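Local coordinates for ABC-type transport system, sugar-family extracellular solute-binding protein (Peptoclostridium difficile 630, PDB 6HNJ) that probably binds a small extracellular solute, possibly a sugar, and hands it to the membrane part of an ABC importer for uptake, at residues A[245-250]-A[312-317]; A[211-216]-A[239-244]; A[197-202]-A[224-229]; A[137-142]-A[254-259]. The protein carries 1 engineered substitution. All coordinates share one frame; numbering follows the deposited sequence. Where two conformers were deposited one is given.

Contact 1 (A[245-250]-A[312-317])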
loop_
_atom_site.group_PDB
_atom_site.type_symbol
_atom_site.label_atom_id
_atom_site.label_comp_id
_atom_site.label_asym_id
_atom_site.label_seq_id
_atom_site.Cartn_x
_atom_site.Cartn_y
_atom_site.Cartn_z
ATOM N N PRO A 245 10.639 0.542 0.854
ATOM C CA PRO A 245 11.774 0.157 1.697
ATOM C C PRO A 245 12.755 -0.860 1.049
ATOM O O PRO A 245 13.926 -0.862 1.385
ATOM C CB PRO A 245 11.095 -0.433 2.955
ATOM C CG PRO A 245 9.777 0.218 3.002
ATOM C CD PRO A 245 9.358 0.446 1.584
ATOM N N VAL A 246 12.289 -1.684 0.119
ATOM C CA VAL A 246 13.162 -2.642 -0.591
ATOM C C VAL A 246 14.191 -1.867 -1.421
ATOM O O VAL A 246 15.399 -2.135 -1.334
ATOM C CB VAL A 246 12.353 -3.663 -1.422
ATOM C CG1 VAL A 246 13.259 -4.520 -2.301
ATOM C CG2 VAL A 246 11.534 -4.553 -0.481
ATOM N N GLU A 247 13.725 -0.845 -2.120
ATOM C CA GLU A 247 14.626 0.093 -2.853
ATOM C C GLU A 247 15.641 0.813 -1.938
ATOM O O GLU A 247 16.697 1.240 -2.403
ATOM C CB GLU A 247 13.815 1.117 -3.629
ATOM C CG GLU A 247 12.873 0.503 -4.651
ATOM C CD GLU A 247 12.280 1.523 -5.627
ATOM O OE1 GLU A 247 13.029 2.053 -6.493
ATOM O OE2 GLU A 247 11.057 1.772 -5.539
ATOM N N LYS A 248 15.323 0.951 -0.646
ATOM C CA LYS A 248 16.195 1.603 0.312
ATOM C C LYS A 248 17.032 0.664 1.168
ATOM O O LYS A 248 17.643 1.126 2.124
ATOM C CB LYS A 248 15.355 2.507 1.228
ATOM C CG LYS A 248 14.590 3.600 0.497
ATOM C CD LYS A 248 15.522 4.511 -0.280
ATOM C CE LYS A 248 14.882 5.863 -0.566
ATOM N NZ LYS A 248 15.876 6.704 -1.282
ATOM N N GLY A 249 17.032 -0.647 0.883
ATOM C CA GLY A 249 17.916 -1.590 1.577
ATOM C C GLY A 249 17.297 -2.814 2.233
ATOM O O GLY A 249 18.026 -3.665 2.714
ATOM N N ALA A 250 15.958 -2.925 2.274
ATOM C CA ALA A 250 15.327 -4.181 2.701
ATOM C C ALA A 250 15.617 -5.248 1.641
ATOM O O ALA A 250 15.847 -4.916 0.491
ATOM C CB ALA A 250 13.823 -4.028 2.899
ATOM N N SER A 312 10.537 -10.021 -9.290
ATOM C CA SER A 312 11.164 -8.794 -9.773
ATOM C C SER A 312 12.374 -8.359 -8.911
ATOM O O SER A 312 12.404 -8.536 -7.682
ATOM C CB SER A 312 10.150 -7.673 -9.815
ATOM O OG SER A 312 9.035 -8.053 -10.562
ATOM N N TYR A 313 13.364 -7.783 -9.577
ATOM C CA TYR A 313 14.580 -7.345 -8.950
ATOM C C TYR A 313 14.719 -5.813 -9.072
ATOM O O TYR A 313 14.232 -5.190 -10.037
ATOM C CB TYR A 313 15.773 -8.105 -9.544
ATOM C CG TYR A 313 15.703 -9.560 -9.168
ATOM C CD1 TYR A 313 16.067 -9.971 -7.898
ATOM C CD2 TYR A 313 15.203 -10.517 -10.054
ATOM C CE1 TYR A 313 15.975 -11.297 -7.513
ATOM C CE2 TYR A 313 15.117 -11.861 -9.682
ATOM C CZ TYR A 313 15.512 -12.240 -8.410
ATOM O OH TYR A 313 15.424 -13.541 -7.988
ATOM N N VAL A 314 15.290 -5.214 -8.033
ATOM C CA VAL A 314 15.565 -3.764 -8.000
ATOM C C VAL A 314 16.921 -3.608 -7.373
ATOM O O VAL A 314 17.393 -4.501 -6.703
ATOM C CB VAL A 314 14.528 -2.917 -7.220
ATOM C CG1 VAL A 314 13.195 -2.872 -7.940
ATOM C CG2 VAL A 314 14.367 -3.391 -5.780
ATOM N N LYS A 315 17.544 -2.468 -7.610
ATOM C CA LYS A 315 18.798 -2.117 -6.957
ATOM C C LYS A 315 18.491 -1.054 -5.899
ATOM O O LYS A 315 17.411 -0.469 -5.891
ATOM C CB LYS A 315 19.771 -1.595 -8.000
ATOM C CG LYS A 315 19.832 -2.497 -9.230
ATOM C CD LYS A 315 21.094 -2.253 -10.024
ATOM C CE LYS A 315 22.307 -2.880 -9.359
ATOM N NZ LYS A 315 23.446 -2.926 -10.316
ATOM N N THR A 316 19.437 -0.848 -4.999
ATOM C CA THR A 316 19.328 0.175 -3.979
ATOM C C THR A 316 19.290 1.589 -4.615
ATOM O O THR A 316 20.042 1.867 -5.546
ATOM C CB THR A 316 20.499 0.053 -2.999
ATOM O OG1 THR A 316 20.519 -1.269 -2.453
ATOM C CG2 THR A 316 20.380 1.054 -1.868
ATOM N N LYS A 317 18.386 2.443 -4.139
ATOM C CA LYS A 317 18.329 3.869 -4.514
ATOM C C LYS A 317 19.181 4.680 -3.534
ATOM O O LYS A 317 18.990 4.569 -2.316
ATOM C CB LYS A 317 16.890 4.410 -4.427
ATOM C CG LYS A 317 15.968 4.021 -5.569
ATOM C CD LYS A 317 16.063 4.999 -6.734
ATOM C CE LYS A 317 15.142 4.628 -7.892
ATOM N NZ LYS A 317 13.710 4.613 -7.485
HETATM O O HOH W 1 15.823 0.996 -7.210
#
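Glu247 and Lys317 lie side by side and point the same way, their aliphatic parts running alongside each other (Glu247 CB 4.1 Å from Lys317 CG) and their charged ends meeting. The salt bridge joins Lys317 NZ to Glu247 OE1 at 2.8 Å; the amine meets the carboxylate on its syn side, 30° out of the plane. The lysine reaches this point because its chain bends at chi2 (-87°) and again at chi4, bringing NZ alongside to OE1 of Glu247. A water donates to both OE1 and the carbonyl O of Lys315, giving the same carboxylate oxygen a second partner. Beneath the side chains the backbones join: Lys317 N donates to Glu247 O at 2.7 Å, almost straight and in the carbonyl plane, and Thr316 CA makes a CA-H...O contact with Glu247 O, the carbon 3.2 Å from the oxygen. The acceptor belongs to the last turn of helix 243-247, which ends in a Schellman motif with Gly249, at positive phi, as its C-prime residue. The partner is the C-terminal tail leaving strand 311-314, an outer strand of the three-stranded mixed sheet. Thr316 turns its hydroxyl to Asn294, which also holds Val246 O. Farther along, Val246 and Val314 cross at about a right angle, with CG1 of Val246 touching CG2 of Val314 at 3.8 Å.

Contact 2 (A[211-216]-A[239-244]); sequences VLYVPT and IAAESG
A beta-alpha-beta unit of the second lobe closes where strand 211-214, followed by helix 224-233, is joined by strand 238-240, the outermost strand of a parallel four-stranded sheet. Tyr213 pairs with Ile239 and Val214 with Ala240. Ile239 uses both backbone polar atoms to straddle Tyr213: its N donates to Leu212 O at 2.8 Å, and its O accepts from Val214 N, also at 2.8 Å. Val214 repeats the pattern one residue on, its O receiving Ala241 N in a more bent bond (144°). The CA of Tyr213 also approaches Ile239 O, and that of Ala240 approaches Val214 O, as CA-H...O contacts.

Ile239 and Tyr213 stand on one face of the sheet and cross at about a right angle, CG2 of the isoleucine 4.1 Å from ring atom CD1. With CG anti to the backbone N (chi1 -176°), the tyrosine extends past the strand end and brings OH to 3.5 Å from Ala241 CB. That methyl also meets Thr216 OG1, at 3.5 Å. At the other end of Ile239, CD1 reaches Val211 CG2 at 3.6 Å; Leu148 of helix 148-151 packs on both residues. Val214 and Ala240 occupy the opposite face. Beyond the last bridge the strands part, and a water donates to Pro215 O while weakly accepting from Ala241 N. Glu242 follows beside Thr216, near a triethylene glycol probably from the crystallisation liquor. Such loops at the C-terminal ends of parallel strands are where Rossmann-like lobes of type I periplasmic binding proteins commonly face their ligand cleft.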
loop_
_atom_site.group_PDB
_atom_site.type_symbol
_atom_site.label_atom_id
_atom_site.label_comp_id
_atom_site.label_asym_id
_atom_site.label_seq_id
_atom_site.Cartn_x
_atom_site.Cartn_y
_atom_site.Cartn_z
ATOM N N VAL A 211 15.520 -13.281 11.075
ATOM C CA VAL A 211 14.909 -12.485 10.023
ATOM C C VAL A 211 14.211 -11.298 10.756
ATOM O O VAL A 211 13.715 -11.475 11.887
ATOM C CB VAL A 211 13.928 -13.327 9.175
ATOM C CG1 VAL A 211 12.803 -13.931 10.026
ATOM C CG2 VAL A 211 13.354 -12.511 8.055
ATOM N N LEU A 212 14.215 -10.119 10.133
ATOM C CA LEU A 212 13.488 -8.929 10.619
ATOM C C LEU A 212 12.321 -8.641 9.673
ATOM O O LEU A 212 12.491 -8.694 8.443
ATOM C CB LEU A 212 14.390 -7.711 10.640
ATOM C CG LEU A 212 13.786 -6.407 11.174
ATOM C CD1 LEU A 212 13.589 -6.542 12.671
ATOM C CD2 LEU A 212 14.589 -5.162 10.842
ATOM N N TYR A 213 11.164 -8.369 10.247
ATOM C CA TYR A 213 9.996 -7.879 9.498
ATOM C C TYR A 213 9.820 -6.416 9.802
ATOM O O TYR A 213 9.714 -6.041 10.966
ATOM C CB TYR A 213 8.727 -8.613 9.863
ATOM C CG TYR A 213 7.531 -8.197 9.049
ATOM C CD1 TYR A 213 7.388 -8.617 7.743
ATOM C CD2 TYR A 213 6.539 -7.380 9.587
ATOM C CE1 TYR A 213 6.269 -8.260 6.992
ATOM C CE2 TYR A 213 5.426 -7.026 8.848
ATOM C CZ TYR A 213 5.311 -7.461 7.542
ATOM O OH TYR A 213 4.217 -7.139 6.768
ATOM N N VAL A 214 9.824 -5.590 8.755
ATOM C CA VAL A 214 9.527 -4.163 8.861
ATOM C C VAL A 214 8.088 -3.906 8.402
ATOM O O VAL A 214 7.803 -3.983 7.194
ATOM C CB VAL A 214 10.523 -3.343 8.034
ATOM C CG1 VAL A 214 10.164 -1.868 8.092
ATOM C CG2 VAL A 214 11.947 -3.545 8.586
ATOM N N PRO A 215 7.180 -3.545 9.339
ATOM C CA PRO A 215 5.776 -3.297 8.921
ATOM C C PRO A 215 5.572 -1.965 8.229
ATOM O O PRO A 215 6.538 -1.248 8.002
ATOM C CB PRO A 215 4.974 -3.334 10.239
ATOM C CG PRO A 215 5.968 -3.333 11.334
ATOM C CD PRO A 215 7.361 -3.399 10.787
ATOM N N THR A 216 4.321 -1.698 7.810
ATOM C CA THR A 216 3.910 -0.396 7.324
ATOM C C THR A 216 3.898 0.567 8.533
ATOM O O THR A 216 2.903 0.684 9.262
ATOM C CB THR A 216 2.526 -0.485 6.662
ATOM O OG1 THR A 216 2.607 -1.375 5.538
ATOM C CG2 THR A 216 2.060 0.859 6.164
ATOM N N ILE A 239 12.645 -8.387 5.657
ATOM C CA ILE A 239 11.407 -8.364 4.834
ATOM C C ILE A 239 10.585 -7.160 5.205
ATOM O O ILE A 239 10.314 -6.958 6.378
ATOM C CB ILE A 239 10.572 -9.632 5.049
ATOM C CG1 ILE A 239 11.387 -10.841 4.644
ATOM C CG2 ILE A 239 9.286 -9.590 4.215
ATOM C CD1 ILE A 239 10.960 -12.079 5.355
ATOM N N ALA A 240 10.184 -6.359 4.211
ATOM C CA ALA A 240 9.381 -5.158 4.439
ATOM C C ALA A 240 7.965 -5.390 3.890
ATOM O O ALA A 240 7.774 -6.179 2.961
ATOM C CB ALA A 240 10.016 -3.969 3.734
ATOM N N ALA A 241 6.999 -4.683 4.446
ATOM C CA ALA A 241 5.588 -4.765 4.012
ATOM C C ALA A 241 5.324 -4.134 2.665
ATOM O O ALA A 241 4.325 -4.485 2.021
ATOM C CB ALA A 241 4.681 -4.129 5.066
ATOM N N GLU A 242 6.178 -3.191 2.250
ATOM C CA GLU A 242 5.991 -2.409 1.032
ATOM C C GLU A 242 7.282 -2.329 0.236
ATOM O O GLU A 242 8.341 -2.591 0.762
ATOM C CB GLU A 242 5.484 -1.005 1.378
ATOM C CG GLU A 242 4.118 -1.022 2.042
ATOM C CD GLU A 242 3.548 0.377 2.268
ATOM O OE1 GLU A 242 4.218 1.200 2.932
ATOM O OE2 GLU A 242 2.414 0.648 1.808
ATOM N N SER A 243 7.184 -1.936 -1.030
ATOM C CA SER A 243 8.323 -1.980 -1.951
ATOM C C SER A 243 9.298 -0.823 -1.838
ATOM O O SER A 243 10.467 -0.968 -2.151
ATOM C CB SER A 243 7.812 -2.063 -3.394
ATOM O OG SER A 243 7.321 -0.809 -3.764
ATOM N N GLY A 244 8.831 0.309 -1.326
ATOM C CA GLY A 244 9.650 1.488 -1.194
ATOM C C GLY A 244 10.859 1.170 -0.318
ATOM O O GLY A 244 11.973 1.479 -0.688
HETATM O O HOH W 2 7.304 -1.627 5.105
#

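Contact 3 (A[197-202]-A[224-229])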
loop_
_atom_site.group_PDB
_atom_site.type_symbol
_atom_site.label_atom_id
_atom_site.label_comp_id
_atom_site.label_asym_id
_atom_site.label_seq_id
_atom_site.Cartn_x
_atom_site.Cartn_y
_atom_site.Cartn_z
ATOM N N GLU A 197 16.240 6.123 18.332
ATOM C CA GLU A 197 16.300 4.756 18.915
ATOM C C GLU A 197 16.527 3.632 17.889
ATOM O O GLU A 197 16.774 2.497 18.278
ATOM C CB GLU A 197 15.012 4.475 19.688
ATOM C CG GLU A 197 14.774 5.372 20.904
ATOM C CD GLU A 197 13.390 5.152 21.510
ATOM O OE1 GLU A 197 12.368 5.500 20.899
ATOM O OE2 GLU A 197 13.303 4.592 22.610
ATOM N N VAL A 198 16.446 3.914 16.578
ATOM C CA VAL A 198 16.552 2.838 15.561
ATOM C C VAL A 198 17.909 2.127 15.560
ATOM O O VAL A 198 17.948 0.901 15.628
ATOM C CB VAL A 198 16.167 3.341 14.156
ATOM C CG1 VAL A 198 16.456 2.294 13.083
ATOM C CG2 VAL A 198 14.682 3.682 14.140
ATOM N N ASN A 199 18.992 2.878 15.421
ATOM C CA ASN A 199 20.377 2.331 15.469
ATOM C C ASN A 199 20.573 1.314 16.575
ATOM O O ASN A 199 20.914 0.151 16.323
ATOM C CB ASN A 199 21.383 3.462 15.756
ATOM C CG ASN A 199 21.793 4.219 14.536
ATOM O OD1 ASN A 199 22.040 3.625 13.496
ATOM N ND2 ASN A 199 21.946 5.545 14.671
ATOM N N GLN A 200 20.351 1.767 17.804
ATOM C CA GLN A 200 20.568 0.966 19.001
ATOM C C GLN A 200 19.556 -0.173 19.073
ATOM O O GLN A 200 19.893 -1.272 19.496
ATOM C CB GLN A 200 20.477 1.819 20.287
ATOM C CG GLN A 200 21.497 2.972 20.394
ATOM C CD GLN A 200 20.935 4.360 20.011
ATOM O OE1 GLN A 200 20.441 4.574 18.885
ATOM N NE2 GLN A 200 21.010 5.301 20.944
ATOM N N GLY A 201 18.313 0.089 18.659
ATOM C CA GLY A 201 17.297 -0.944 18.602
ATOM C C GLY A 201 17.637 -2.152 17.713
ATOM O O GLY A 201 17.515 -3.286 18.146
ATOM N N ILE A 202 18.048 -1.918 16.471
ATOM C CA ILE A 202 18.435 -2.986 15.549
ATOM C C ILE A 202 19.757 -3.636 16.005
ATOM O O ILE A 202 19.942 -4.863 15.939
ATOM C CB ILE A 202 18.614 -2.447 14.119
ATOM C CG1 ILE A 202 17.302 -1.854 13.576
ATOM C CG2 ILE A 202 19.103 -3.540 13.187
ATOM C CD1 ILE A 202 16.074 -2.723 13.769
ATOM N N MET A 224 15.168 2.636 6.865
ATOM C CA MET A 224 15.707 1.433 6.207
ATOM C C MET A 224 17.184 1.485 5.834
ATOM O O MET A 224 17.828 0.448 5.852
ATOM C CB MET A 224 14.903 1.077 4.954
ATOM C CG MET A 224 15.056 -0.358 4.512
ATOM S SD MET A 224 14.625 -1.573 5.783
ATOM C CE MET A 224 16.190 -2.301 6.095
ATOM N N PRO A 225 17.726 2.663 5.465
ATOM C CA PRO A 225 19.183 2.642 5.165
ATOM C C PRO A 225 20.052 2.262 6.364
ATOM O O PRO A 225 21.038 1.551 6.207
ATOM C CB PRO A 225 19.463 4.070 4.626
ATOM C CG PRO A 225 18.123 4.441 4.002
ATOM C CD PRO A 225 17.110 3.911 4.997
ATOM N N ILE A 226 19.648 2.671 7.560
ATOM C CA ILE A 226 20.369 2.328 8.789
ATOM C C ILE A 226 20.161 0.852 9.176
ATOM O O ILE A 226 21.082 0.141 9.558
ATOM C CB ILE A 226 19.845 3.221 9.942
ATOM C CG1 ILE A 226 20.209 4.693 9.680
ATOM C CG2 ILE A 226 20.351 2.732 11.298
ATOM C CD1 ILE A 226 19.573 5.656 10.655
ATOM N N VAL A 227 18.904 0.423 9.146
ATOM C CA VAL A 227 18.521 -0.953 9.458
ATOM C C VAL A 227 19.194 -1.924 8.467
ATOM O O VAL A 227 19.756 -2.925 8.875
ATOM C CB VAL A 227 16.974 -1.130 9.392
ATOM C CG1 VAL A 227 16.565 -2.592 9.602
ATOM C CG2 VAL A 227 16.278 -0.237 10.411
ATOM N N SER A 228 19.184 -1.585 7.191
ATOM C CA SER A 228 19.719 -2.448 6.185
ATOM C C SER A 228 21.200 -2.694 6.403
ATOM O O SER A 228 21.657 -3.823 6.234
ATOM C CB SER A 228 19.552 -1.849 4.805
ATOM O OG SER A 228 20.046 -2.731 3.822
ATOM N N LYS A 229 21.952 -1.652 6.760
ATOM C CA LYS A 229 23.414 -1.813 6.991
ATOM C C LYS A 229 23.784 -2.728 8.144
ATOM O O LYS A 229 24.685 -3.557 8.035
ATOM C CB LYS A 229 24.092 -0.469 7.196
ATOM C CG LYS A 229 24.328 0.232 5.876
ATOM C CD LYS A 229 25.468 1.231 5.957
ATOM C CE LYS A 229 24.979 2.643 6.102
ATOM N NZ LYS A 229 24.681 3.216 4.767
#
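Val227 and Ile226, neighbours on helix 224-233, each give about 61 Å² to the contact with helix 198-205, and they meet different parts of it. Val227 puts CG2 between two residues one turn apart: it lies 3.7 Å from Val198 CG1 and 3.7 Å from Ile202 CG1. In both pairs the side chains cross at about a right angle, branch against branch. The valine's chi1 of 175° sets CG1 anti to the backbone N and turns CG2 toward the other helix. Ile202 is modelled in two conformers, so its share of the fit holds for the one described.

Ile226 stands nearer the surface. Its CG2 is 4.3 Å from Val198 CG1 and only 2.9 Å from Asn199 OD1, a very short approach of a methyl group to an amide oxygen that leaves the exact placing of the asparagine doubtful. The axes of helix segments 198-202 and 224-229 come within 9.6 Å and cross at -28°, both running in roughly the same direction. These helices lie on one face of the parallel sheet of the second lobe, successive connections of its alternating beta-alpha pattern, and Leu212 of strand 211-214 packs beneath both Ile202 and Val227. No hydrogen bond crosses between the two segments: the helices are held here by aliphatic shape matching, buried at Val198, Ile202 and Val227 and giving way to a polar side chain at the exposed Asn199.

Contact 4 (A[137-142]-A[254-259])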
loop_
_atom_site.group_PDB
_atom_site.type_symbol
_atom_site.label_atom_id
_atom_site.label_comp_id
_atom_site.label_asym_id
_atom_site.label_seq_id
_atom_site.Cartn_x
_atom_site.Cartn_y
_atom_site.Cartn_z
ATOM N N ASP A 137 -5.506 -0.895 -0.415
ATOM C CA ASP A 137 -4.195 -1.506 -0.700
ATOM C C ASP A 137 -3.642 -2.200 0.547
ATOM O O ASP A 137 -2.432 -2.246 0.746
ATOM C CB ASP A 137 -3.181 -0.474 -1.271
ATOM C CG ASP A 137 -2.781 0.619 -0.274
ATOM O OD1 ASP A 137 -3.413 0.757 0.782
ATOM O OD2 ASP A 137 -1.822 1.384 -0.571
ATOM N N PHE A 138 -4.525 -2.718 1.399
ATOM C CA PHE A 138 -4.111 -3.562 2.518
ATOM C C PHE A 138 -3.438 -4.815 1.989
ATOM O O PHE A 138 -3.899 -5.426 1.007
ATOM C CB PHE A 138 -5.318 -3.953 3.382
ATOM C CG PHE A 138 -4.984 -4.898 4.530
ATOM C CD1 PHE A 138 -4.465 -4.413 5.730
ATOM C CD2 PHE A 138 -5.218 -6.272 4.415
ATOM C CE1 PHE A 138 -4.172 -5.283 6.795
ATOM C CE2 PHE A 138 -4.918 -7.138 5.464
ATOM C CZ PHE A 138 -4.404 -6.640 6.653
ATOM N N VAL A 139 -2.322 -5.170 2.621
ATOM C CA VAL A 139 -1.696 -6.482 2.452
ATOM C C VAL A 139 -1.459 -7.088 3.850
ATOM O O VAL A 139 -1.048 -6.367 4.784
ATOM C CB VAL A 139 -0.377 -6.389 1.658
ATOM C CG1 VAL A 139 0.644 -5.490 2.378
ATOM C CG2 VAL A 139 0.181 -7.785 1.392
ATOM N N SER A 140 -1.755 -8.385 3.997
ATOM C CA SER A 140 -1.625 -9.053 5.291
ATOM C C SER A 140 -0.127 -9.229 5.609
ATOM O O SER A 140 0.704 -9.332 4.706
ATOM C CB SER A 140 -2.347 -10.407 5.319
ATOM O OG SER A 140 -1.797 -11.325 4.379
ATOM N N VAL A 141 0.195 -9.273 6.885
ATOM C CA VAL A 141 1.561 -9.596 7.302
ATOM C C VAL A 141 1.986 -10.966 6.744
ATOM O O VAL A 141 3.173 -11.154 6.465
ATOM C CB VAL A 141 1.770 -9.603 8.842
ATOM C CG1 VAL A 141 1.496 -8.231 9.427
ATOM C CG2 VAL A 141 0.919 -10.667 9.516
ATOM N N ASP A 142 1.020 -11.878 6.573
ATOM C CA ASP A 142 1.251 -13.260 6.142
ATOM C C ASP A 142 1.942 -13.349 4.792
ATOM O O ASP A 142 2.814 -14.187 4.607
ATOM C CB ASP A 142 -0.074 -14.038 6.039
ATOM C CG ASP A 142 -0.834 -14.125 7.368
ATOM O OD1 ASP A 142 -0.495 -13.425 8.364
ATOM O OD2 ASP A 142 -1.804 -14.903 7.414
ATOM N N GLN A 254 6.440 -8.708 -0.561
ATOM C CA GLN A 254 5.416 -9.154 -1.486
ATOM C C GLN A 254 4.463 -7.994 -1.543
ATOM O O GLN A 254 3.638 -7.826 -0.649
ATOM C CB GLN A 254 4.758 -10.480 -1.043
ATOM C CG GLN A 254 4.006 -11.184 -2.187
ATOM C CD GLN A 254 3.956 -12.677 -2.054
ATOM O OE1 GLN A 254 3.994 -13.237 -0.950
ATOM N NE2 GLN A 254 3.874 -13.339 -3.177
ATOM N N GLY A 255 4.672 -7.135 -2.544
ATOM C CA GLY A 255 3.995 -5.861 -2.627
ATOM C C GLY A 255 2.811 -5.860 -3.572
ATOM O O GLY A 255 2.822 -6.512 -4.609
ATOM N N ILE A 256 1.803 -5.068 -3.231
ATOM C CA ILE A 256 0.609 -4.920 -4.057
ATOM C C ILE A 256 0.927 -4.403 -5.449
ATOM O O ILE A 256 1.777 -3.514 -5.617
ATOM C CB ILE A 256 -0.385 -3.975 -3.347
ATOM C CG1 ILE A 256 -0.989 -4.737 -2.180
ATOM C CG2 ILE A 256 -1.498 -3.469 -4.271
ATOM C CD1 ILE A 256 -1.109 -3.891 -0.959
ATOM N N ASN A 257 0.251 -4.963 -6.454
ATOM C CA ASN A 257 0.415 -4.467 -7.799
ATOM C C ASN A 257 -0.577 -3.332 -7.965
ATOM O O ASN A 257 -1.808 -3.569 -8.049
ATOM C CB ASN A 257 0.198 -5.536 -8.854
ATOM C CG ASN A 257 0.605 -5.051 -10.231
ATOM O OD1 ASN A 257 0.146 -4.008 -10.685
ATOM N ND2 ASN A 257 1.464 -5.804 -10.906
ATOM N N TYR A 258 -0.044 -2.113 -7.999
ATOM C CA TYR A 258 -0.879 -0.894 -8.001
ATOM C C TYR A 258 -1.637 -0.681 -9.292
ATOM O O TYR A 258 -2.802 -0.275 -9.250
ATOM C CB TYR A 258 -0.073 0.337 -7.600
ATOM C CG TYR A 258 0.025 0.440 -6.119
ATOM C CD1 TYR A 258 -1.006 1.016 -5.393
ATOM C CD2 TYR A 258 1.117 -0.095 -5.419
ATOM C CE1 TYR A 258 -0.969 1.075 -4.018
ATOM C CE2 TYR A 258 1.178 -0.027 -4.029
ATOM C CZ TYR A 258 0.152 0.574 -3.337
ATOM O OH TYR A 258 0.150 0.645 -1.966
ATOM N N GLU A 259 -1.022 -1.011 -10.432
ATOM C CA GLU A 259 -1.732 -0.911 -11.688
ATOM C C GLU A 259 -2.935 -1.843 -11.689
ATOM O O GLU A 259 -4.004 -1.450 -12.130
ATOM C CB GLU A 259 -0.830 -1.155 -12.912
ATOM C CG GLU A 259 -1.537 -0.788 -14.235
ATOM C CD GLU A 259 -0.691 -1.008 -15.498
ATOM O OE1 GLU A 259 0.537 -1.070 -15.390
ATOM O OE2 GLU A 259 -1.257 -1.100 -16.619
#
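Asp137 and Tyr258 meet in the hinge of a type I periplasmic-binding-protein fold, where the chain passes between lobes: segment 137-142 leads from strand 132-136 of one lobe to helix 141-145 of the other, and segment 254-259 returns from strand 252-256 into helix 258-273. From the aspartate's CB outward, CB lies 3.9 Å from ring atom CE1 of Tyr258. CG, set between the backbone N and the carbonyl carbon by chi1 of 66°, stands 3.4 Å from Tyr258 OH. OD2 then accepts a short hydrogen bond from that hydroxyl at 2.5 Å. The phenol comes from the anti side of the carboxylate, 25° out of its plane, while OD2 sits at the ring edge, close to the ring plane. Carboxylate and ring are turned 73° against each other.

Tyr258 is itself packed on one face by Ile256 CG2, 4.3 Å above the ring centre, and its side chain touches Ala36, Ala39 and Thr40 of helix 35-50 in the first lobe. The nearest atom of a triethylene glycol, probably from the crystallisation liquor, lies about 3 Å from its side chain. Asn257 precedes helix 258-273 as its N-cap, OD1 taking Lys260 N. Val139 and Ile256 slide past each other in opposite directions, but the modelled place of Ile256 CD1 is doubtful because it crowds Asp137 O. One branch of Val139, CG2, rests 4.0 Å from the carbonyl O of Gln254.

Contacts 1, 2 and 3 belong to the second lobe, whereas contact 4 lies in the hinge, its centre about 6 Å from that of the chain. The centre of contact 2 is about 11 Å from those of contacts 1 and 4 and 13 Å from that of contact 3. Ala240 CB touches Pro245 CB of contact 1 at 3.8 Å, Leu212 CD2 meets Val227 CG1 of contact 3 at 3.5 Å, and Tyr213 OH approaches Val141 CA of contact 4. Ser228 OG probably hydrogen-bonds Gly249 O, joining contacts 3 and 1. Glu242 and Tyr258 both lie near a triethylene glycol, probably a crystallisation additive, that may mark the cleft. Contacts 3 and 4 do not touch.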